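Long-range contact in putative acetyltransferase (Streptococcus mutans, PDB 3LD2), which binds coenzyme A and probably transfers an acyl group from it, as a GNAT-type acetyltransferase: residues Gln47-Glu52 against Asp90-Val95. Residues are numbered along the deposited sequence; the frame is centred on the assembly and turned at random.
Sequences QVVELE and DKIVGV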
loop_
_atom_site.group_PDB
_atom_site.type_symbol
_atom_site.label_atom_id
_atom_site.label_comp_id
_atom_site.label_asym_id
_atom_site.label_seq_id
_atom_site.Cartn_x
_atom_site.Cartn_y
_atom_site.Cartn_z
ATOM N N GLN A 47 -8.266 1.910 -14.565
ATOM C CA GLN A 47 -8.945 2.363 -13.374
ATOM C C GLN A 47 -8.023 2.534 -12.172
ATOM O O GLN A 47 -8.116 3.529 -11.465
ATOM C CB GLN A 47 -10.064 1.394 -13.033
ATOM C CG GLN A 47 -11.351 1.695 -13.748
ATOM C CD GLN A 47 -12.397 0.660 -13.419
ATOM O OE1 GLN A 47 -13.260 0.873 -12.548
ATOM N NE2 GLN A 47 -12.295 -0.504 -14.078
ATOM N N VAL A 48 -7.171 1.544 -11.942
ATOM C CA VAL A 48 -6.161 1.581 -10.888
ATOM C C VAL A 48 -5.245 2.810 -11.034
ATOM O O VAL A 48 -5.030 3.555 -10.078
ATOM C CB VAL A 48 -5.339 0.253 -10.878
ATOM C CG1 VAL A 48 -4.103 0.382 -10.018
ATOM C CG2 VAL A 48 -6.216 -0.902 -10.422
ATOM N N VAL A 49 -4.739 3.039 -12.240
ATOM C CA VAL A 49 -4.034 4.285 -12.533
ATOM C C VAL A 49 -4.802 5.562 -12.112
ATOM O O VAL A 49 -4.270 6.391 -11.371
ATOM C CB VAL A 49 -3.629 4.367 -14.010
ATOM C CG1 VAL A 49 -3.100 5.772 -14.351
ATOM C CG2 VAL A 49 -2.576 3.321 -14.302
ATOM N N GLU A 50 -6.038 5.709 -12.574
ATOM C CA GLU A 50 -6.874 6.853 -12.226
ATOM C C GLU A 50 -7.059 6.997 -10.734
ATOM O O GLU A 50 -6.951 8.087 -10.189
ATOM C CB GLU A 50 -8.255 6.721 -12.864
ATOM C CG GLU A 50 -8.383 7.386 -14.229
ATOM C CD GLU A 50 -8.249 8.922 -14.179
ATOM O OE1 GLU A 50 -7.234 9.423 -14.714
ATOM O OE2 GLU A 50 -9.144 9.618 -13.619
ATOM N N LEU A 51 -7.363 5.887 -10.076
ATOM C CA LEU A 51 -7.594 5.901 -8.646
ATOM C C LEU A 51 -6.340 6.332 -7.888
ATOM O O LEU A 51 -6.413 7.113 -6.941
ATOM C CB LEU A 51 -8.052 4.524 -8.168
ATOM C CG LEU A 51 -7.952 4.263 -6.661
ATOM C CD1 LEU A 51 -8.598 5.391 -5.856
ATOM C CD2 LEU A 51 -8.611 2.979 -6.332
ATOM N N GLU A 52 -5.189 5.820 -8.298
ATOM C CA GLU A 52 -3.980 6.071 -7.545
ATOM C C GLU A 52 -3.609 7.515 -7.698
ATOM O O GLU A 52 -3.157 8.160 -6.743
ATOM C CB GLU A 52 -2.839 5.187 -8.022
ATOM C CG GLU A 52 -2.672 3.980 -7.141
ATOM C CD GLU A 52 -1.568 3.081 -7.602
ATOM O OE1 GLU A 52 -1.898 1.930 -7.912
ATOM O OE2 GLU A 52 -0.387 3.520 -7.684
ATOM N N ASP A 90 -18.487 -3.842 -9.888
ATOM C CA ASP A 90 -17.376 -3.910 -10.853
ATOM C C ASP A 90 -16.732 -2.539 -11.156
ATOM O O ASP A 90 -16.083 -2.346 -12.181
ATOM C CB ASP A 90 -17.776 -4.646 -12.145
ATOM C CG ASP A 90 -16.624 -5.504 -12.719
ATOM O OD1 ASP A 90 -15.675 -4.926 -13.310
ATOM O OD2 ASP A 90 -16.670 -6.759 -12.572
ATOM N N LYS A 91 -16.927 -1.597 -10.242
ATOM C CA LYS A 91 -16.159 -0.364 -10.209
ATOM C C LYS A 91 -15.055 -0.524 -9.151
ATOM O O LYS A 91 -15.322 -0.945 -8.012
ATOM C CB LYS A 91 -17.080 0.806 -9.852
ATOM C CG LYS A 91 -16.366 2.087 -9.429
ATOM C CD LYS A 91 -16.142 3.038 -10.608
ATOM C CE LYS A 91 -15.370 4.296 -10.184
ATOM N NZ LYS A 91 -15.197 5.234 -11.327
ATOM N N ILE A 92 -13.817 -0.218 -9.531
ATOM C CA ILE A 92 -12.686 -0.338 -8.605
ATOM C C ILE A 92 -12.729 0.788 -7.569
ATOM O O ILE A 92 -12.807 1.950 -7.952
ATOM C CB ILE A 92 -11.337 -0.196 -9.327
ATOM C CG1 ILE A 92 -11.250 -1.108 -10.558
ATOM C CG2 ILE A 92 -10.185 -0.437 -8.339
ATOM C CD1 ILE A 92 -10.619 -2.430 -10.279
ATOM N N VAL A 93 -12.663 0.449 -6.280
ATOM C CA VAL A 93 -12.723 1.452 -5.211
ATOM C C VAL A 93 -11.572 1.336 -4.214
ATOM O O VAL A 93 -11.472 2.128 -3.275
ATOM C CB VAL A 93 -14.050 1.383 -4.404
ATOM C CG1 VAL A 93 -15.205 1.911 -5.234
ATOM C CG2 VAL A 93 -14.304 -0.038 -3.874
ATOM N N GLY A 94 -10.718 0.339 -4.420
ATOM C CA GLY A 94 -9.546 0.136 -3.593
ATOM C C GLY A 94 -8.504 -0.738 -4.277
ATOM O O GLY A 94 -8.838 -1.583 -5.121
ATOM N N VAL A 95 -7.235 -0.536 -3.930
ATOM C CA VAL A 95 -6.174 -1.364 -4.488
ATOM C C VAL A 95 -5.004 -1.568 -3.515
ATOM O O VAL A 95 -4.593 -0.644 -2.807
ATOM C CB VAL A 95 -5.667 -0.812 -5.837
ATOM C CG1 VAL A 95 -5.156 0.620 -5.679
ATOM C CG2 VAL A 95 -4.593 -1.737 -6.415
#
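Leu-51 rests its CD2 methyl against both Ile-92 and Val-95, 4.3 Å from CG2 of Ile-92 and 4.2 Å from CG1 of Val-95. Its CG lies anti to the backbone N (chi1 163°), which carries the isobutyl group toward the strand; there the same methyl also rests 3.9 Å from the backbone N of Gly-94. Beside it, CG1 of Val-48 meets CG2 of Val-95 at 4.2 Å, and Val-85 of the adjoining strand 82-88 extends this apolar patch. Helix 45-55 thus packs on one face of the GNAT sheet, over strands 82-88 and 92-100, its local axis 8.9 Å from that of strand 92-95 and turned 74° to it. A classic beta bulge sets Val-93 and Gly-94 opposite the single residue Ala-86, to which both are hydrogen-bonded through the backbone; Val-93 directs its side chain away from the helix, whereas Ile-92 and Val-95 point toward it. Backbone bonding of Val-95 to Ala-116 links the contact to strand 110-117, which carries the CoA-binding residues Ile-115 and Val-117. At the polar edge, the extended chain of Gln-47 passes obliquely over Ile-92, CB and CD lying 3.7 and 3.6 Å from its CG1, and OE1 accepts a nearly straight hydrogen bond of 3.3 Å from Ile-92 N, the donor standing 42° out of the carbonyl plane.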